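Local coordinates for NAD_Gly3P_dh, NAD-dependent glycerol-3-phosphate dehydrogenase (Streptosporangium roseum, PDB 5OCM) that reduces imines to amines with NADPH as an imine reductase of the beta-hydroxyacid dehydrogenase superfamily, at the interface of chains A and B. Coordinates in Å, arbitrary orientation; residue numbers count along the deposited sequence, not the author numbering. Chains: chain A/B, NAD_Gly3P_dh, NAD-dependent glycerol-3-phosphate dehydrogenase.

Contact 1: the interface of chains A and B. Residues chain A 213, 216-217, 220; chain B 184, 202, 206.
B:Asn206 lies across A:Thr213, A:Val216 and A:Ser217, its flat amide laid against one flank of the partner helix, and with A:Val216 it hides the most surface here. As modelled, the carboxamide oxygen OD1 faces the hydroxyl OG of A:Ser217 at 3.1 Å, a weak hydrogen bond, while ND2 rests among the carbon atoms of A:Thr213 and A:Val216. OD1 also lies 3.2 Å from the carbonyl O of A:Thr213, two acceptors side by side, so the amide could be turned over. The A:Ser217 hydroxyl may share its hydrogen between OD1 and that carbonyl O, or give it to either; both bonds are weak. A:Val216 supplies the apolar half. With CG1 anti to the backbone N (chi1 165°), that methyl points into the partner and sits over the middle of the B:Phe184 ring, 3.6 Å from its centroid, a CH-pi contact. Shortening B:Phe184 to an alanine would probably leave this methyl without the face it packs on and open a gap beside it. Next to the ring, the methyls of A:Ala220 and B:Ala202 meet at 3.9 Å between their CB atoms, small enough to let the backbones come close. In the fold, helix 198-225 of chain A packs on its own counterpart in chain B, with helix 165-192 of chain B contributing the phenyl ring.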
loop_
_atom_site.group_PDB
_atom_site.type_symbol
_atom_site.label_atom_id
_atom_site.label_comp_id
_atom_site.label_asym_id
_atom_site.label_seq_id
_atom_site.Cartn_x
_atom_site.Cartn_y
_atom_site.Cartn_z
ATOM N N THR A 213 1.295 -4.302 5.788
ATOM C CA THR A 213 0.232 -4.041 6.774
ATOM C C THR A 213 0.675 -4.378 8.210
ATOM O O THR A 213 0.231 -3.738 9.162
ATOM C CB THR A 213 -1.094 -4.792 6.488
ATOM O OG1 THR A 213 -0.883 -6.198 6.554
ATOM C CG2 THR A 213 -1.623 -4.404 5.147
ATOM N N VAL A 216 2.420 -1.266 9.260
ATOM C CA VAL A 216 1.432 -0.231 9.580
ATOM C C VAL A 216 0.961 -0.387 11.050
ATOM O O VAL A 216 0.902 0.593 11.794
ATOM C CB VAL A 216 0.227 -0.297 8.613
ATOM C CG1 VAL A 216 -0.986 0.498 9.120
ATOM C CG2 VAL A 216 0.653 0.184 7.222
ATOM N N SER A 217 0.565 -1.602 11.434
ATOM C CA SER A 217 0.060 -1.836 12.802
ATOM C C SER A 217 1.118 -1.535 13.871
ATOM O O SER A 217 0.852 -0.818 14.843
ATOM C CB SER A 217 -0.422 -3.270 12.963
ATOM O OG SER A 217 -1.485 -3.549 12.085
ATOM N N ALA A 220 1.826 2.262 13.954
ATOM C CA ALA A 220 0.715 3.008 14.537
ATOM C C ALA A 220 0.847 3.073 16.057
ATOM O O ALA A 220 0.567 4.093 16.699
ATOM C CB ALA A 220 -0.599 2.358 14.151
ATOM N N PHE B 184 0.043 6.220 4.719
ATOM C CA PHE B 184 -0.583 5.841 5.999
ATOM C C PHE B 184 -0.276 6.900 7.089
ATOM O O PHE B 184 -1.178 7.343 7.845
ATOM C CB PHE B 184 -0.097 4.479 6.504
ATOM C CG PHE B 184 -0.496 4.224 7.934
ATOM C CD1 PHE B 184 -1.842 3.960 8.212
ATOM C CD2 PHE B 184 0.381 4.348 8.977
ATOM C CE1 PHE B 184 -2.274 3.813 9.521
ATOM C CE2 PHE B 184 -0.055 4.158 10.311
ATOM C CZ PHE B 184 -1.371 3.910 10.576
ATOM N N ALA B 202 -5.431 2.288 12.043
ATOM C CA ALA B 202 -4.687 1.191 11.392
ATOM C C ALA B 202 -5.527 0.041 10.838
ATOM O O ALA B 202 -5.324 -0.376 9.703
ATOM C CB ALA B 202 -3.561 0.669 12.305
ATOM N N ASN B 206 -5.582 -1.063 6.981
ATOM C CA ASN B 206 -5.151 -2.385 6.518
ATOM C C ASN B 206 -6.277 -3.126 5.743
ATOM O O ASN B 206 -6.014 -3.780 4.724
ATOM C CB ASN B 206 -4.667 -3.246 7.684
ATOM C CG ASN B 206 -3.291 -2.790 8.223
ATOM O OD1 ASN B 206 -2.916 -3.167 9.390
ATOM N ND2 ASN B 206 -2.542 -2.087 7.453
#

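Contact 2: the interface of chains A and B. Residues chain A 132, 134, 157, 159, 169, 173; chain B 204, 207-208.
This is a knob-in-pocket part of a two-fold homodimer interface: B:Phe204 enters an apolar pocket of chain A and so ties the C-terminal helices of one subunit to the strands of the other. The ring, hiding more surface than any other residue of the patch, is gripped on several sides. A:Tyr169 brings its CE2 edge over one face, toward the rim, with the planes 70° apart and CE2 to B:Phe204 CD1 at 3.6 Å. Methyl CD2 of A:Leu159 meets the far end of the ring at CE2 (3.6 Å), and CD2 of A:Leu134 adds to the lining. At the CD2 rim, A:Phe132 crosses at about a right angle, its CZ 3.7 Å from B:Phe204 CD2. A leucine in place of B:Phe204 would probably fill this pocket poorly and leave the A:Tyr169 edge without the aromatic face it now meets. The aliphatic CG of B:Arg207 covers the A:Phe132 ring, although this arginine is poorly ordered. One turn on from the phenylalanine, the indole NE1 of B:Trp208 donates to the backbone O of A:Leu173 at 2.8 Å; the donor stands above the carbonyl plane and the bond is bent, 121° at the hydrogen. Helix 198-225 of chain B thus packs against strands 131-136 and 155-160 and the start of helix 165-192 of chain A.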
loop_
_atom_site.group_PDB
_atom_site.type_symbol
_atom_site.label_atom_id
_atom_site.label_comp_id
_atom_site.label_asym_id
_atom_site.label_seq_id
_atom_site.Cartn_x
_atom_site.Cartn_y
_atom_site.Cartn_z
ATOM N N PHE A 132 -16.297 -2.683 1.502
ATOM C CA PHE A 132 -16.147 -1.992 2.786
ATOM C C PHE A 132 -16.792 -0.611 2.660
ATOM O O PHE A 132 -16.493 0.105 1.719
ATOM C CB PHE A 132 -14.585 -1.901 2.854
ATOM C CG PHE A 132 -14.001 -1.293 4.074
ATOM C CD1 PHE A 132 -14.596 -1.430 5.308
ATOM C CD2 PHE A 132 -12.743 -0.677 3.998
ATOM C CE1 PHE A 132 -13.981 -0.909 6.439
ATOM C CE2 PHE A 132 -12.165 -0.110 5.099
ATOM C CZ PHE A 132 -12.730 -0.273 6.328
ATOM N N LEU A 134 -18.239 2.903 5.089
ATOM C CA LEU A 134 -18.140 3.565 6.416
ATOM C C LEU A 134 -19.295 4.547 6.538
ATOM O O LEU A 134 -19.575 5.254 5.587
ATOM C CB LEU A 134 -16.849 4.346 6.508
ATOM C CG LEU A 134 -15.596 3.595 6.142
ATOM C CD1 LEU A 134 -14.361 4.480 6.272
ATOM C CD2 LEU A 134 -15.438 2.359 7.009
ATOM N N THR A 157 -19.701 -0.598 8.149
ATOM C CA THR A 157 -19.268 -0.305 9.500
ATOM C C THR A 157 -19.620 1.122 9.928
ATOM O O THR A 157 -19.655 2.067 9.113
ATOM C CB THR A 157 -17.754 -0.722 9.772
ATOM O OG1 THR A 157 -16.933 0.362 10.157
ATOM C CG2 THR A 157 -17.118 -1.444 8.683
ATOM N N LEU A 159 -18.888 4.469 12.183
ATOM C CA LEU A 159 -17.737 5.187 12.730
ATOM C C LEU A 159 -18.083 5.973 13.939
ATOM O O LEU A 159 -17.254 6.075 14.825
ATOM C CB LEU A 159 -17.118 6.160 11.732
ATOM C CG LEU A 159 -16.453 5.529 10.514
ATOM C CD1 LEU A 159 -16.016 6.612 9.571
ATOM C CD2 LEU A 159 -15.264 4.673 10.851
ATOM N N TYR A 169 -11.954 9.881 7.297
ATOM C CA TYR A 169 -11.411 8.537 7.026
ATOM C C TYR A 169 -11.260 8.270 5.543
ATOM O O TYR A 169 -10.240 7.750 5.107
ATOM C CB TYR A 169 -12.295 7.407 7.597
ATOM C CG TYR A 169 -12.045 7.078 9.053
ATOM C CD1 TYR A 169 -12.477 7.920 10.086
ATOM C CD2 TYR A 169 -11.418 5.870 9.401
ATOM C CE1 TYR A 169 -12.288 7.559 11.410
ATOM C CE2 TYR A 169 -11.234 5.527 10.729
ATOM C CZ TYR A 169 -11.661 6.358 11.722
ATOM O OH TYR A 169 -11.452 5.928 13.019
ATOM N N LEU A 173 -7.781 7.313 3.676
ATOM C CA LEU A 173 -7.681 5.998 3.007
ATOM C C LEU A 173 -7.381 6.134 1.530
ATOM O O LEU A 173 -6.514 5.411 1.004
ATOM C CB LEU A 173 -8.962 5.195 3.273
ATOM C CG LEU A 173 -9.197 4.754 4.724
ATOM C CD1 LEU A 173 -10.608 4.216 4.776
ATOM C CD2 LEU A 173 -8.178 3.732 5.197
ATOM N N PHE B 204 -8.551 0.026 9.785
ATOM C CA PHE B 204 -9.253 0.543 8.579
ATOM C C PHE B 204 -8.276 0.642 7.412
ATOM O O PHE B 204 -8.579 0.205 6.281
ATOM C CB PHE B 204 -9.869 1.923 8.867
ATOM C CG PHE B 204 -10.984 1.876 9.855
ATOM C CD1 PHE B 204 -10.730 1.968 11.228
ATOM C CD2 PHE B 204 -12.319 1.737 9.457
ATOM C CE1 PHE B 204 -11.773 1.922 12.164
ATOM C CE2 PHE B 204 -13.334 1.613 10.383
ATOM C CZ PHE B 204 -13.084 1.706 11.723
ATOM N N ARG B 207 -7.515 -2.953 6.169
ATOM C CA ARG B 207 -8.611 -3.514 5.409
ATOM C C ARG B 207 -8.712 -2.899 4.019
ATOM O O ARG B 207 -8.923 -3.583 2.996
ATOM C CB ARG B 207 -9.919 -3.339 6.180
ATOM C CG ARG B 207 -11.073 -3.930 5.404
ATOM C CD ARG B 207 -12.045 -4.789 6.151
ATOM N NE ARG B 207 -12.986 -5.316 5.162
ATOM C CZ ARG B 207 -14.218 -5.765 5.472
ATOM N NH1 ARG B 207 -14.629 -5.741 6.749
ATOM N NH2 ARG B 207 -15.026 -6.225 4.499
ATOM N N TRP B 208 -8.500 -1.598 3.940
ATOM C CA TRP B 208 -8.491 -0.901 2.657
ATOM C C TRP B 208 -7.310 -1.314 1.760
ATOM O O TRP B 208 -7.451 -1.539 0.549
ATOM C CB TRP B 208 -8.545 0.599 2.896
ATOM C CG TRP B 208 -8.435 1.423 1.690
ATOM C CD1 TRP B 208 -7.491 2.394 1.463
ATOM C CD2 TRP B 208 -9.280 1.426 0.528
ATOM N NE1 TRP B 208 -7.684 2.945 0.242
ATOM C CE2 TRP B 208 -8.759 2.372 -0.366
ATOM C CE3 TRP B 208 -10.410 0.691 0.145
ATOM C CZ2 TRP B 208 -9.377 2.669 -1.593
ATOM C CZ3 TRP B 208 -10.993 0.947 -1.109
ATOM C CH2 TRP B 208 -10.457 1.941 -1.966
#

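Contact 3: the interface of chains A and B. Residues chain A 94-95, 171, 174, 178; chain B 241, 244.
B:Thr241 meets A:Leu174 and A:Ser94 through its carbon atoms, forming a small apolar centre. Its CB lies 3.7 Å from CD1 of A:Leu174, the two side chains crossing at about a right angle. The methyl CG2 reaches out to CB of A:Ser94 at 3.5 Å. This division follows from a first torsion of 46°, which puts OG1 between the backbone N and the carbonyl carbon and directs it to the rim of A:Trp178, where CZ2 is 3.4 Å away. The indole meets B:Thr241 edge-on, with the threonine CB in its plane. Further out, the imidazole of B:His244 lies flat against the backbone of A:Gly95, whose CA stands over the centre of the ring at 3.6 Å, a CH-pi contact. Having no side chain, the glycine lets the ring settle this close to the main chain. A:Val171 packs on the aliphatic part of B:His244, its CG1 3.9 Å from CB. At the polar rim, A:Ser94 belongs to the NADP(+) site, and the partner subunit may help to hold this cofactor-binding segment. In the fold, helix 235-252 of chain B fits between helix 165-192 of chain A and the loop that leads from strand 88-91 to helix 97-109.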
loop_
_atom_site.group_PDB
_atom_site.type_symbol
_atom_site.label_atom_id
_atom_site.label_comp_id
_atom_site.label_asym_id
_atom_site.label_seq_id
_atom_site.Cartn_x
_atom_site.Cartn_y
_atom_site.Cartn_z
ATOM N N SER A 94 -18.487 11.511 -2.591
ATOM C CA SER A 94 -17.192 11.951 -2.053
ATOM C C SER A 94 -17.201 13.428 -1.656
ATOM O O SER A 94 -17.892 14.242 -2.242
ATOM C CB SER A 94 -16.062 11.683 -3.035
ATOM O OG SER A 94 -16.075 10.364 -3.457
ATOM N N GLY A 95 -16.402 13.755 -0.648
ATOM C CA GLY A 95 -16.247 15.171 -0.252
ATOM C C GLY A 95 -15.393 15.314 0.985
ATOM O O GLY A 95 -14.762 14.350 1.410
ATOM N N VAL A 171 -10.781 10.312 2.839
ATOM C CA VAL A 171 -9.642 10.927 2.130
ATOM C C VAL A 171 -8.310 10.380 2.629
ATOM O O VAL A 171 -7.396 10.193 1.816
ATOM C CB VAL A 171 -9.658 12.480 2.157
ATOM C CG1 VAL A 171 -10.915 13.009 1.575
ATOM C CG2 VAL A 171 -9.490 13.008 3.581
ATOM N N LEU A 174 -8.027 7.074 0.838
ATOM C CA LEU A 174 -7.753 7.237 -0.595
ATOM C C LEU A 174 -6.306 7.659 -0.830
ATOM O O LEU A 174 -5.688 7.221 -1.805
ATOM C CB LEU A 174 -8.736 8.233 -1.231
ATOM C CG LEU A 174 -10.217 7.793 -1.195
ATOM C CD1 LEU A 174 -11.074 8.863 -1.862
ATOM C CD2 LEU A 174 -10.411 6.480 -1.866
ATOM N N TRP A 178 -3.580 5.963 -3.572
ATOM C CA TRP A 178 -2.676 6.609 -4.573
ATOM C C TRP A 178 -1.202 6.314 -4.268
ATOM O O TRP A 178 -0.428 6.060 -5.219
ATOM C CB TRP A 178 -2.938 8.098 -4.772
ATOM C CG TRP A 178 -4.324 8.376 -5.224
ATOM C CD1 TRP A 178 -4.959 7.845 -6.322
ATOM C CD2 TRP A 178 -5.291 9.198 -4.563
ATOM N NE1 TRP A 178 -6.258 8.268 -6.363
ATOM C CE2 TRP A 178 -6.498 9.083 -5.292
ATOM C CE3 TRP A 178 -5.248 9.986 -3.439
ATOM C CZ2 TRP A 178 -7.636 9.743 -4.923
ATOM C CZ3 TRP A 178 -6.384 10.647 -3.057
ATOM C CH2 TRP A 178 -7.579 10.502 -3.789
ATOM N N THR B 241 -11.280 13.595 -5.928
ATOM C CA THR B 241 -10.987 13.139 -4.569
ATOM C C THR B 241 -9.574 13.499 -4.092
ATOM O O THR B 241 -9.365 13.711 -2.918
ATOM C CB THR B 241 -11.286 11.635 -4.311
ATOM O OG1 THR B 241 -10.771 10.844 -5.377
ATOM C CG2 THR B 241 -12.752 11.422 -4.225
ATOM N N HIS B 244 -10.084 16.742 -2.627
ATOM C CA HIS B 244 -10.647 16.645 -1.291
ATOM C C HIS B 244 -9.569 16.385 -0.245
ATOM O O HIS B 244 -9.594 16.984 0.832
ATOM C CB HIS B 244 -11.750 15.574 -1.185
ATOM C CG HIS B 244 -12.894 15.845 -2.093
ATOM N ND1 HIS B 244 -13.643 14.875 -2.719
ATOM C CD2 HIS B 244 -13.432 17.027 -2.452
ATOM C CE1 HIS B 244 -14.562 15.467 -3.471
ATOM N NE2 HIS B 244 -14.465 16.777 -3.295
#

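Contact 4: the interface of chains A and B. Residues chain A 238, 241-242, 245, 262; chain B 174-175, 178.
B:Trp178 inserts its indole against A:His238, A:Thr241 and A:Val242, a setting typical of imine reductases, whose active-site cleft is shared between the two subunits; both A:His238 and B:Trp178 belong to residues that line pockets for the bound trifluoroacetophenone hydrate. The indole NE1 donates to ND1 of A:His238 at 3.0 Å, an almost straight bond (171° at the hydrogen). The acceptor lies in the indole plane, whereas the indole NE1 is tilted 18° from the imidazole plane, and the rings meet edge to face. This bond is likely to help set the direction of the NE1 edge. Over one face of the six-membered ring comes CG2 of A:Val242, 3.5 Å from CZ2; the opposite face, toward its rim, receives the backbone O of B:Leu174, one turn earlier in the same helix. The indole is thus clasped between its own helix and the partner. At its rim, CD2 of A:Leu245 approaches near the plane and also packs on CA of B:Gly175 at 3.6 Å, where the absence of a side chain allows a close approach. Nearer the tryptophan's backbone, CG1 of A:Val262 touches CB at 3.7 Å. In the second shell, the A:Thr241 hydroxyl OG1 donates to the backbone O of A:His238 at 2.7 Å, which probably restrains the rotation of the threonine side chain.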
loop_
_atom_site.group_PDB
_atom_site.type_symbol
_atom_site.label_atom_id
_atom_site.label_comp_id
_atom_site.label_asym_id
_atom_site.label_seq_id
_atom_site.Cartn_x
_atom_site.Cartn_y
_atom_site.Cartn_z
ATOM N N HIS A 238 16.864 2.587 5.896
ATOM C CA HIS A 238 15.889 2.913 4.865
ATOM C C HIS A 238 16.463 3.793 3.735
ATOM O O HIS A 238 16.280 3.504 2.544
ATOM C CB HIS A 238 14.616 3.608 5.449
ATOM C CG HIS A 238 13.636 2.672 6.113
ATOM N ND1 HIS A 238 12.581 2.102 5.421
ATOM C CD2 HIS A 238 13.486 2.281 7.404
ATOM C CE1 HIS A 238 11.844 1.398 6.276
ATOM N NE2 HIS A 238 12.363 1.489 7.480
ATOM N N THR A 241 18.531 2.285 1.035
ATOM C CA THR A 241 17.726 1.586 -0.005
ATOM C C THR A 241 16.925 2.541 -0.869
ATOM O O THR A 241 16.699 2.228 -2.033
ATOM C CB THR A 241 16.838 0.448 0.568
ATOM O OG1 THR A 241 16.142 0.903 1.748
ATOM C CG2 THR A 241 17.684 -0.727 0.941
ATOM N N VAL A 242 16.494 3.692 -0.341
ATOM C CA VAL A 242 15.842 4.676 -1.184
ATOM C C VAL A 242 16.812 5.087 -2.289
ATOM O O VAL A 242 16.423 5.210 -3.479
ATOM C CB VAL A 242 15.353 5.916 -0.427
ATOM C CG1 VAL A 242 14.740 6.919 -1.389
ATOM C CG2 VAL A 242 14.329 5.506 0.666
ATOM N N LEU A 245 16.954 2.551 -5.028
ATOM C CA LEU A 245 15.802 2.683 -5.940
ATOM C C LEU A 245 15.983 3.847 -6.911
ATOM O O LEU A 245 15.708 3.706 -8.090
ATOM C CB LEU A 245 14.484 2.815 -5.140
ATOM C CG LEU A 245 13.219 3.096 -5.947
ATOM C CD1 LEU A 245 12.990 2.048 -7.031
ATOM C CD2 LEU A 245 12.044 3.179 -4.986
ATOM N N VAL A 262 10.288 10.660 -1.496
ATOM C CA VAL A 262 10.550 9.787 -0.326
ATOM C C VAL A 262 11.876 10.229 0.325
ATOM O O VAL A 262 11.948 10.387 1.565
ATOM C CB VAL A 262 10.580 8.297 -0.722
ATOM C CG1 VAL A 262 11.084 7.407 0.414
ATOM C CG2 VAL A 262 9.187 7.848 -1.227
ATOM N N LEU B 174 10.394 -2.246 -2.451
ATOM C CA LEU B 174 10.610 -1.297 -1.376
ATOM C C LEU B 174 9.953 0.041 -1.646
ATOM O O LEU B 174 9.426 0.699 -0.715
ATOM C CB LEU B 174 12.120 -1.142 -1.083
ATOM C CG LEU B 174 12.825 -2.394 -0.594
ATOM C CD1 LEU B 174 14.294 -2.066 -0.346
ATOM C CD2 LEU B 174 12.166 -2.969 0.651
ATOM N N GLY B 175 9.932 0.461 -2.914
ATOM C CA GLY B 175 9.186 1.664 -3.306
ATOM C C GLY B 175 7.751 1.647 -2.866
ATOM O O GLY B 175 7.220 2.677 -2.390
ATOM N N TRP B 178 7.467 2.347 0.906
ATOM C CA TRP B 178 7.491 3.797 1.284
ATOM C C TRP B 178 6.221 4.495 0.855
ATOM O O TRP B 178 5.712 5.351 1.590
ATOM C CB TRP B 178 8.755 4.523 0.793
ATOM C CG TRP B 178 10.012 3.898 1.356
ATOM C CD1 TRP B 178 10.308 3.690 2.665
ATOM C CD2 TRP B 178 11.100 3.366 0.612
ATOM N NE1 TRP B 178 11.489 3.063 2.785
ATOM C CE2 TRP B 178 11.999 2.821 1.542
ATOM C CE3 TRP B 178 11.383 3.278 -0.752
ATOM C CZ2 TRP B 178 13.175 2.189 1.149
ATOM C CZ3 TRP B 178 12.540 2.655 -1.130
ATOM C CH2 TRP B 178 13.412 2.114 -0.190
#

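Contacts 1 and 2 are neighbours, their C-alpha centres about 12 Å apart, and both use the same stretch of helix 198-225 of chain B, from different sides. Contact 3 lies about 13 Å from contact 2, joined to it through helix 165-192 of chain A. Contact 4 stands about 25 Å from contact 3, yet the two are related by the dimer two-fold: position 241 of one chain meets 174 and 178 of the other in both. Contact 1, about 18 Å from contact 4 and 19 Å from contact 3, is about equally far from both. Dimer packing and the two cofactor- and ligand-binding clefts are therefore built from the same helices.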